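Local coordinates for D,D-dipeptidase/D,D-carboxypeptidase (Enterococcus faecalis, PDB 4MUQ), which probably cleaves the dipeptide D-Ala-D-Ala and removes C-terminal D-alanine from cell-wall precursors, as a zinc-dependent D,D-peptidase of vancomycin resistance, at residues Leu20-Tyr25 with Ser186-Thr191; Arg97-Leu102 with Gly161-Pro166. One frame throughout, in Å; residues are numbered along the deposited sequence.

Interaction 1 (Leu20-Tyr25 with Ser186-Thr191); sequences LVNKNY and SLEEYT. With PE3 (3,6,9,12,15,18,21,24,27,30,33,36,39-tridecaoxahentetracontane-1,41-diol), chain H.
N22 and E188 meet tip to tip, and theirs is the one hydrogen bond between the 20-25 loop and the first turn of helix 187-194. N22 ND2 donates to E188 OE2 over 3.0 Å, nearly straight at 175°, on the anti lone pair; amide and carboxylate lie almost in one plane. The E188 chain bends at its second torsion (chi2 77°), laying CD beside L20 CD1 at 3.8 Å, while OE1 forms a salt bridge with R151. The carboxylate is thus gripped through both oxygens, which probably favours its ionised form. On the loop side, N22 OD1 receives weak bonds from the backbone N of N24 and of Y25, which may help to hold the amide's orientation.

Apolar contact is carried by L20. Its CD1 lies 4.0 Å from L187 CG and also passes 3.6 Å from E188 OE2, the L20 and E188 side chains crossing at about a right angle. The other branch, CD2, rests against T191, 3.9 Å from OG1. That hydroxyl is itself tied down, donating to L187 O over 2.7 Å from above the carbonyl plane.

At the helix start, S186 OG donates to E189 OE1, which also pairs with K156. S186 OG accepting from E189 N, and E189 OE1 from S186 N, make a capping box, the classic N-terminal helix motif, here beginning the helix against which an N-terminal loop packs.

Interaction 2 (Arg97-Leu102 with Gly161-Pro166); sequences RKYVAL and GISHEP. With LY0 ((2R)-3-[(R)-[(1R)-1-aminoethyl](hydroxy)phosphoryl]-2-methylpropanoic acid), chain C; 2D8 ((2R)-3-[(R)-[(1S)-1-aminoethyl](hydroxy)phosphoryl]-2-methylpropanoic acid), chain D; PE3 (3,6,9,12,15,18,21,24,27,30,33,36,39-tridecaoxahentetracontane-1,41-diol), chain H; EDO (1,2-ethanediol), chain E.
K98 and S163 join the two segments through backbone: S163 N donates to K98 O over 2.9 Å. The same oxygen lies 3.5 Å from I162 CG2 and takes a CA-H...O contact from I162. Two waters add bridges, one donating to both R97 O and G161 O, the other linking Y99 OH with H164 O.

Packing centres on the Y99 ring. S163 CB sits over one face, offset toward the rim and 3.5 Å from CZ, a CH-pi contact; F95 also stacks with this ring. At the edge, E165 OE2 stands 3.7 Å from CD1, with ring and carboxylate planes 18° apart. S163 OG turns instead to K98 CB, 3.4 Å away, and hydrogen-bonds to a bound ethanediol.

Ligand contacts come from both segments. A101 N donates to O62 of the phosphinate analogue over 2.9 Å in either of its two modelled stereoisomers, and E165 OE1 comes within 2.8 Å of phosphinate O32. I162 CD1 lies beside the ligand methyl C7. A helix end and the loop leading to strand 168-171 thereby line part of the pocket that holds the D-Ala-D-Ala analogue, and so probably the substrate, beside the zinc in this Hedgehog/DD-peptidase fold.

In the fold
Interaction 2 is nested in the chain between the segments of interaction 1, and their centres lie about 13 Å apart. Their nearest atoms are about 4 Å apart without touching, while both sites contact the same bound polyether, PE3. Their relation to catalysis differs. Interaction 2 lines the pocket directly, the E165 side chain being about 4 Å from the zinc held by H108, D115 and H168. Interaction 1 is one layer out: the N22 side chain is about 9 Å from the phosphinate analogue, and that of L187 about 9 Å from the H168 side chain. Helix 157-160 connects them, leading into 161-166 and touching S186, E188 and E189.

Interaction 1 (Leu20-Tyr25 with Ser186-Thr191)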
loop_
_atom_site.group_PDB
_atom_site.type_symbol
_atom_site.label_atom_id
_atom_site.label_comp_id
_atom_site.label_asym_id
_atom_site.label_seq_id
_atom_site.Cartn_x
_atom_site.Cartn_y
_atom_site.Cartn_z
ATOM N N LEU A 20 -3.495 5.571 4.864
ATOM C CA LEU A 20 -4.525 5.817 3.868
ATOM C C LEU A 20 -4.287 7.183 3.232
ATOM O O LEU A 20 -4.456 8.218 3.887
ATOM C CB LEU A 20 -5.911 5.769 4.509
ATOM C CG LEU A 20 -7.069 6.061 3.549
ATOM C CD1 LEU A 20 -7.090 5.069 2.386
ATOM C CD2 LEU A 20 -8.382 6.013 4.281
ATOM N N VAL A 21 -3.867 7.188 1.967
ATOM C CA VAL A 21 -3.548 8.417 1.245
ATOM C C VAL A 21 -4.532 8.538 0.095
ATOM O O VAL A 21 -4.587 7.664 -0.777
ATOM C CB VAL A 21 -2.120 8.383 0.674
ATOM C CG1 VAL A 21 -1.807 9.674 -0.084
ATOM C CG2 VAL A 21 -1.112 8.175 1.798
ATOM N N ASN A 22 -5.365 9.567 0.130
ATOM C CA ASN A 22 -6.379 9.757 -0.907
ATOM C C ASN A 22 -6.776 11.230 -0.944
ATOM O O ASN A 22 -6.108 12.068 -0.316
ATOM C CB ASN A 22 -7.563 8.781 -0.730
ATOM C CG ASN A 22 -8.394 9.056 0.512
ATOM O OD1 ASN A 22 -8.322 10.135 1.105
ATOM N ND2 ASN A 22 -9.205 8.087 0.895
ATOM N N LYS A 23 -7.841 11.571 -1.662
ATOM C CA LYS A 23 -8.237 12.971 -1.784
ATOM C C LYS A 23 -8.515 13.594 -0.418
ATOM O O LYS A 23 -8.196 14.758 -0.184
ATOM C CB LYS A 23 -9.463 13.126 -2.686
ATOM C CG LYS A 23 -9.875 14.572 -2.908
ATOM C CD LYS A 23 -11.160 14.669 -3.718
ATOM C CE LYS A 23 -11.560 16.120 -3.941
ATOM N NZ LYS A 23 -12.929 16.232 -4.520
ATOM N N ASN A 24 -9.087 12.808 0.485
ATOM C CA ASN A 24 -9.426 13.279 1.827
ATOM C C ASN A 24 -8.217 13.420 2.739
ATOM O O ASN A 24 -8.198 14.282 3.615
ATOM C CB ASN A 24 -10.427 12.331 2.485
ATOM C CG ASN A 24 -11.761 12.306 1.781
ATOM O OD1 ASN A 24 -12.417 11.260 1.709
ATOM N ND2 ASN A 24 -12.177 13.445 1.268
ATOM N N TYR A 25 -7.219 12.562 2.540
ATOM C CA TYR A 25 -6.139 12.417 3.505
ATOM C C TYR A 25 -4.790 12.512 2.811
ATOM O O TYR A 25 -4.298 11.524 2.265
ATOM C CB TYR A 25 -6.262 11.076 4.233
ATOM C CG TYR A 25 -7.630 10.835 4.840
ATOM C CD1 TYR A 25 -8.116 11.645 5.856
ATOM C CD2 TYR A 25 -8.432 9.796 4.389
ATOM C CE1 TYR A 25 -9.372 11.428 6.409
ATOM C CE2 TYR A 25 -9.687 9.572 4.934
ATOM C CZ TYR A 25 -10.150 10.398 5.928
ATOM O OH TYR A 25 -11.391 10.176 6.494
ATOM N N SER A 186 -11.554 -2.369 -0.095
ATOM C CA SER A 186 -10.613 -1.323 -0.471
ATOM C C SER A 186 -9.831 -0.928 0.779
ATOM O O SER A 186 -10.237 -1.257 1.905
ATOM C CB SER A 186 -11.363 -0.099 -0.989
ATOM O OG SER A 186 -12.173 0.478 0.032
ATOM N N LEU A 187 -8.742 -0.196 0.601
ATOM C CA LEU A 187 -7.982 0.282 1.757
ATOM C C LEU A 187 -8.824 1.215 2.630
ATOM O O LEU A 187 -8.704 1.180 3.857
ATOM C CB LEU A 187 -6.656 0.928 1.338
ATOM C CG LEU A 187 -5.735 1.342 2.498
ATOM C CD1 LEU A 187 -5.391 0.154 3.418
ATOM C CD2 LEU A 187 -4.473 1.954 1.927
ATOM N N GLU A 188 -9.685 2.026 2.013
ATOM C CA GLU A 188 -10.628 2.872 2.760
ATOM C C GLU A 188 -11.477 2.032 3.712
ATOM O O GLU A 188 -11.622 2.362 4.893
ATOM C CB GLU A 188 -11.552 3.626 1.799
ATOM C CG GLU A 188 -10.913 4.850 1.114
ATOM C CD GLU A 188 -9.964 4.517 -0.034
ATOM O OE1 GLU A 188 -9.915 3.351 -0.485
ATOM O OE2 GLU A 188 -9.254 5.450 -0.478
ATOM N N GLU A 189 -12.043 0.949 3.192
ATOM C CA GLU A 189 -12.877 0.084 4.007
ATOM C C GLU A 189 -12.087 -0.575 5.131
ATOM O O GLU A 189 -12.572 -0.642 6.259
ATOM C CB GLU A 189 -13.567 -0.958 3.129
ATOM C CG GLU A 189 -14.702 -0.393 2.291
ATOM C CD GLU A 189 -15.074 -1.301 1.143
ATOM O OE1 GLU A 189 -14.238 -1.452 0.228
ATOM O OE2 GLU A 189 -16.193 -1.864 1.158
ATOM N N TYR A 190 -10.880 -1.048 4.827
ATOM C CA TYR A 190 -10.050 -1.697 5.838
ATOM C C TYR A 190 -9.678 -0.719 6.956
ATOM O O TYR A 190 -9.646 -1.085 8.132
ATOM C CB TYR A 190 -8.793 -2.303 5.208
ATOM C CG TYR A 190 -7.985 -3.128 6.183
ATOM C CD1 TYR A 190 -8.524 -4.259 6.771
ATOM C CD2 TYR A 190 -6.676 -2.776 6.516
ATOM C CE1 TYR A 190 -7.797 -5.019 7.673
ATOM C CE2 TYR A 190 -5.934 -3.542 7.414
ATOM C CZ TYR A 190 -6.507 -4.660 7.985
ATOM O OH TYR A 190 -5.799 -5.443 8.874
ATOM N N THR A 191 -9.413 0.527 6.584
ATOM C CA THR A 191 -9.033 1.546 7.562
ATOM C C THR A 191 -10.162 1.763 8.580
ATOM O O THR A 191 -9.917 1.893 9.789
ATOM C CB THR A 191 -8.648 2.853 6.839
ATOM O OG1 THR A 191 -7.585 2.581 5.916
ATOM C CG2 THR A 191 -8.151 3.909 7.805
HETATM O O43 PE3 H . -15.698 11.582 0.398
HETATM C C42 PE3 H . -14.837 10.640 -0.248
HETATM C C41 PE3 H . -14.886 10.759 -1.782
HETATM O O40 PE3 H . -13.959 9.773 -2.297
HETATM C C39 PE3 H . -12.740 10.177 -1.674
HETATM C C38 PE3 H . -11.476 9.413 -1.867
HETATM O O37 PE3 H . -10.597 10.192 -1.048
#

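Interaction 2 (Arg97-Leu102 with Gly161-Pro166)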
loop_
_atom_site.group_PDB
_atom_site.type_symbol
_atom_site.label_atom_id
_atom_site.label_comp_id
_atom_site.label_asym_id
_atom_site.label_seq_id
_atom_site.Cartn_x
_atom_site.Cartn_y
_atom_site.Cartn_z
ATOM N N ARG A 97 -8.878 14.010 -13.221
ATOM C CA ARG A 97 -9.425 13.851 -11.877
ATOM C C ARG A 97 -9.685 12.387 -11.531
ATOM O O ARG A 97 -9.575 11.992 -10.371
ATOM C CB ARG A 97 -10.709 14.653 -11.721
ATOM C CG ARG A 97 -10.500 16.124 -11.430
ATOM C CD ARG A 97 -11.836 16.853 -11.334
ATOM N NE ARG A 97 -12.708 16.309 -10.294
ATOM C CZ ARG A 97 -13.685 15.430 -10.508
ATOM N NH1 ARG A 97 -13.926 14.977 -11.733
ATOM N NH2 ARG A 97 -14.423 15.000 -9.494
ATOM N N LYS A 98 -10.017 11.584 -12.540
ATOM C CA LYS A 98 -10.345 10.174 -12.344
ATOM C C LYS A 98 -9.145 9.233 -12.349
ATOM O O LYS A 98 -9.199 8.145 -11.761
ATOM C CB LYS A 98 -11.360 9.721 -13.400
ATOM C CG LYS A 98 -12.733 10.381 -13.265
ATOM C CD LYS A 98 -13.695 9.913 -14.358
ATOM C CE LYS A 98 -15.115 10.400 -14.096
ATOM N NZ LYS A 98 -15.725 9.643 -12.966
ATOM N N TYR A 99 -8.072 9.626 -13.014
ATOM C CA TYR A 99 -6.929 8.738 -13.223
ATOM C C TYR A 99 -5.583 9.242 -12.707
ATOM O O TYR A 99 -4.556 8.576 -12.896
ATOM C CB TYR A 99 -6.800 8.388 -14.711
ATOM C CG TYR A 99 -7.876 7.465 -15.207
ATOM C CD1 TYR A 99 -7.773 6.086 -15.023
ATOM C CD2 TYR A 99 -9.012 7.949 -15.844
ATOM C CE1 TYR A 99 -8.763 5.225 -15.486
ATOM C CE2 TYR A 99 -10.017 7.088 -16.297
ATOM C CZ TYR A 99 -9.888 5.733 -16.110
ATOM O OH TYR A 99 -10.877 4.893 -16.558
ATOM N N VAL A 100 -5.547 10.435 -12.122
ATOM C CA VAL A 100 -4.295 10.934 -11.575
ATOM C C VAL A 100 -4.573 11.527 -10.197
ATOM O O VAL A 100 -5.386 12.443 -10.067
ATOM C CB VAL A 100 -3.638 12.011 -12.466
ATOM C CG1 VAL A 100 -2.269 12.335 -11.913
ATOM C CG2 VAL A 100 -3.523 11.539 -13.928
ATOM N N ALA A 101 -3.900 11.029 -9.160
ATOM C CA ALA A 101 -4.065 11.623 -7.846
ATOM C C ALA A 101 -3.529 13.058 -7.796
ATOM O O ALA A 101 -2.567 13.398 -8.482
ATOM C CB ALA A 101 -3.371 10.776 -6.786
ATOM N N LEU A 102 -4.170 13.895 -7.005
ATOM C CA LEU A 102 -3.624 15.222 -6.728
ATOM C C LEU A 102 -2.211 15.103 -6.149
ATOM O O LEU A 102 -1.907 14.167 -5.402
ATOM C CB LEU A 102 -4.509 15.951 -5.726
ATOM C CG LEU A 102 -5.898 16.404 -6.179
ATOM C CD1 LEU A 102 -6.733 16.826 -4.966
ATOM C CD2 LEU A 102 -5.766 17.544 -7.161
ATOM N N GLY A 161 -12.472 7.365 -4.949
ATOM C CA GLY A 161 -12.374 8.575 -5.741
ATOM C C GLY A 161 -11.519 8.456 -6.997
ATOM O O GLY A 161 -11.216 9.476 -7.617
ATOM N N ILE A 162 -11.139 7.233 -7.366
ATOM C CA ILE A 162 -10.275 7.004 -8.526
ATOM C C ILE A 162 -10.935 5.921 -9.366
ATOM O O ILE A 162 -11.491 4.965 -8.822
ATOM C CB ILE A 162 -8.859 6.568 -8.053
ATOM C CG1 ILE A 162 -8.161 7.718 -7.291
ATOM C CG2 ILE A 162 -7.990 6.073 -9.219
ATOM C CD1 ILE A 162 -7.864 8.956 -8.124
ATOM N N SER A 163 -10.883 6.050 -10.683
ATOM C CA SER A 163 -11.460 5.033 -11.555
ATOM C C SER A 163 -10.712 3.708 -11.444
ATOM O O SER A 163 -9.575 3.650 -10.999
ATOM C CB SER A 163 -11.433 5.524 -12.995
ATOM O OG SER A 163 -12.398 6.539 -13.183
ATOM N N HIS A 164 -11.393 2.640 -11.842
ATOM C CA HIS A 164 -10.814 1.309 -11.982
ATOM C C HIS A 164 -9.426 1.372 -12.639
ATOM O O HIS A 164 -9.299 1.872 -13.761
ATOM C CB HIS A 164 -11.772 0.507 -12.859
ATOM C CG HIS A 164 -11.332 -0.890 -13.167
ATOM N ND1 HIS A 164 -11.812 -1.567 -14.262
ATOM C CD2 HIS A 164 -10.486 -1.738 -12.532
ATOM C CE1 HIS A 164 -11.278 -2.778 -14.299
ATOM N NE2 HIS A 164 -10.487 -2.914 -13.253
ATOM N N GLU A 165 -8.414 0.838 -11.955
ATOM C CA GLU A 165 -7.061 0.738 -12.521
ATOM C C GLU A 165 -6.536 -0.687 -12.382
ATOM O O GLU A 165 -6.159 -1.113 -11.303
ATOM C CB GLU A 165 -6.109 1.730 -11.856
ATOM C CG GLU A 165 -6.516 3.183 -12.040
ATOM C CD GLU A 165 -5.387 4.128 -11.748
ATOM O OE1 GLU A 165 -4.486 3.725 -10.975
ATOM O OE2 GLU A 165 -5.418 5.237 -12.301
ATOM N N PRO A 166 -6.516 -1.441 -13.478
ATOM C CA PRO A 166 -5.991 -2.809 -13.407
ATOM C C PRO A 166 -4.532 -2.907 -12.946
ATOM O O PRO A 166 -4.130 -3.959 -12.435
ATOM C CB PRO A 166 -6.129 -3.294 -14.850
ATOM C CG PRO A 166 -7.370 -2.569 -15.358
ATOM C CD PRO A 166 -7.253 -1.189 -14.730
HETATM P P LY0 C . -1.624 6.070 -11.346
HETATM C C1 LY0 C . -1.061 8.048 -12.983
HETATM N N1 LY0 C . -2.637 6.510 -13.771
HETATM C C2 LY0 C . -1.412 6.577 -13.079
HETATM C C4 LY0 C . -2.941 7.041 -10.560
HETATM C C5 LY0 C . -2.838 7.124 -9.067
HETATM C C6 LY0 C . -1.822 8.185 -8.676
HETATM C C7 LY0 C . -4.218 7.421 -8.509
HETATM O O31 LY0 C . -0.310 6.355 -10.584
HETATM O O32 LY0 C . -1.846 4.524 -11.275
HETATM O O61 LY0 C . -1.193 7.992 -7.648
HETATM O O62 LY0 C . -1.701 9.182 -9.367
HETATM C C4 2D8 D . -2.946 7.036 -10.552
HETATM C C5 2D8 D . -2.839 7.123 -9.063
HETATM C C6 2D8 D . -1.821 8.185 -8.674
HETATM C C7 2D8 D . -4.219 7.422 -8.507
HETATM N N1 2D8 D . -0.635 5.752 -13.772
HETATM P P 2D8 D . -1.631 6.069 -11.343
HETATM C C1 2D8 D . -1.069 8.027 -13.010
HETATM C C2 2D8 D . -1.532 6.585 -13.080
HETATM O O31 2D8 D . -0.309 6.368 -10.598
HETATM O O32 2D8 D . -1.845 4.522 -11.277
HETATM O O61 2D8 D . -1.193 7.993 -7.647
HETATM O O62 2D8 D . -1.701 9.182 -9.367
HETATM O O43 PE3 H . -15.698 11.582 0.398
HETATM C C42 PE3 H . -14.837 10.640 -0.248
HETATM C C41 PE3 H . -14.886 10.759 -1.782
HETATM O O40 PE3 H . -13.959 9.773 -2.297
HETATM C C39 PE3 H . -12.740 10.177 -1.674
HETATM C C38 PE3 H . -11.476 9.413 -1.867
HETATM O O37 PE3 H . -10.597 10.192 -1.048
HETATM C C1 EDO E . -14.690 8.400 -9.097
HETATM O O1 EDO E . -14.721 9.756 -9.561
HETATM C C2 EDO E . -13.742 7.597 -9.984
HETATM O O2 EDO E . -14.291 7.331 -11.287
HETATM O O HOH W 1 -12.032 11.564 -9.121
HETATM O O HOH W 2 -10.466 2.284 -16.137
#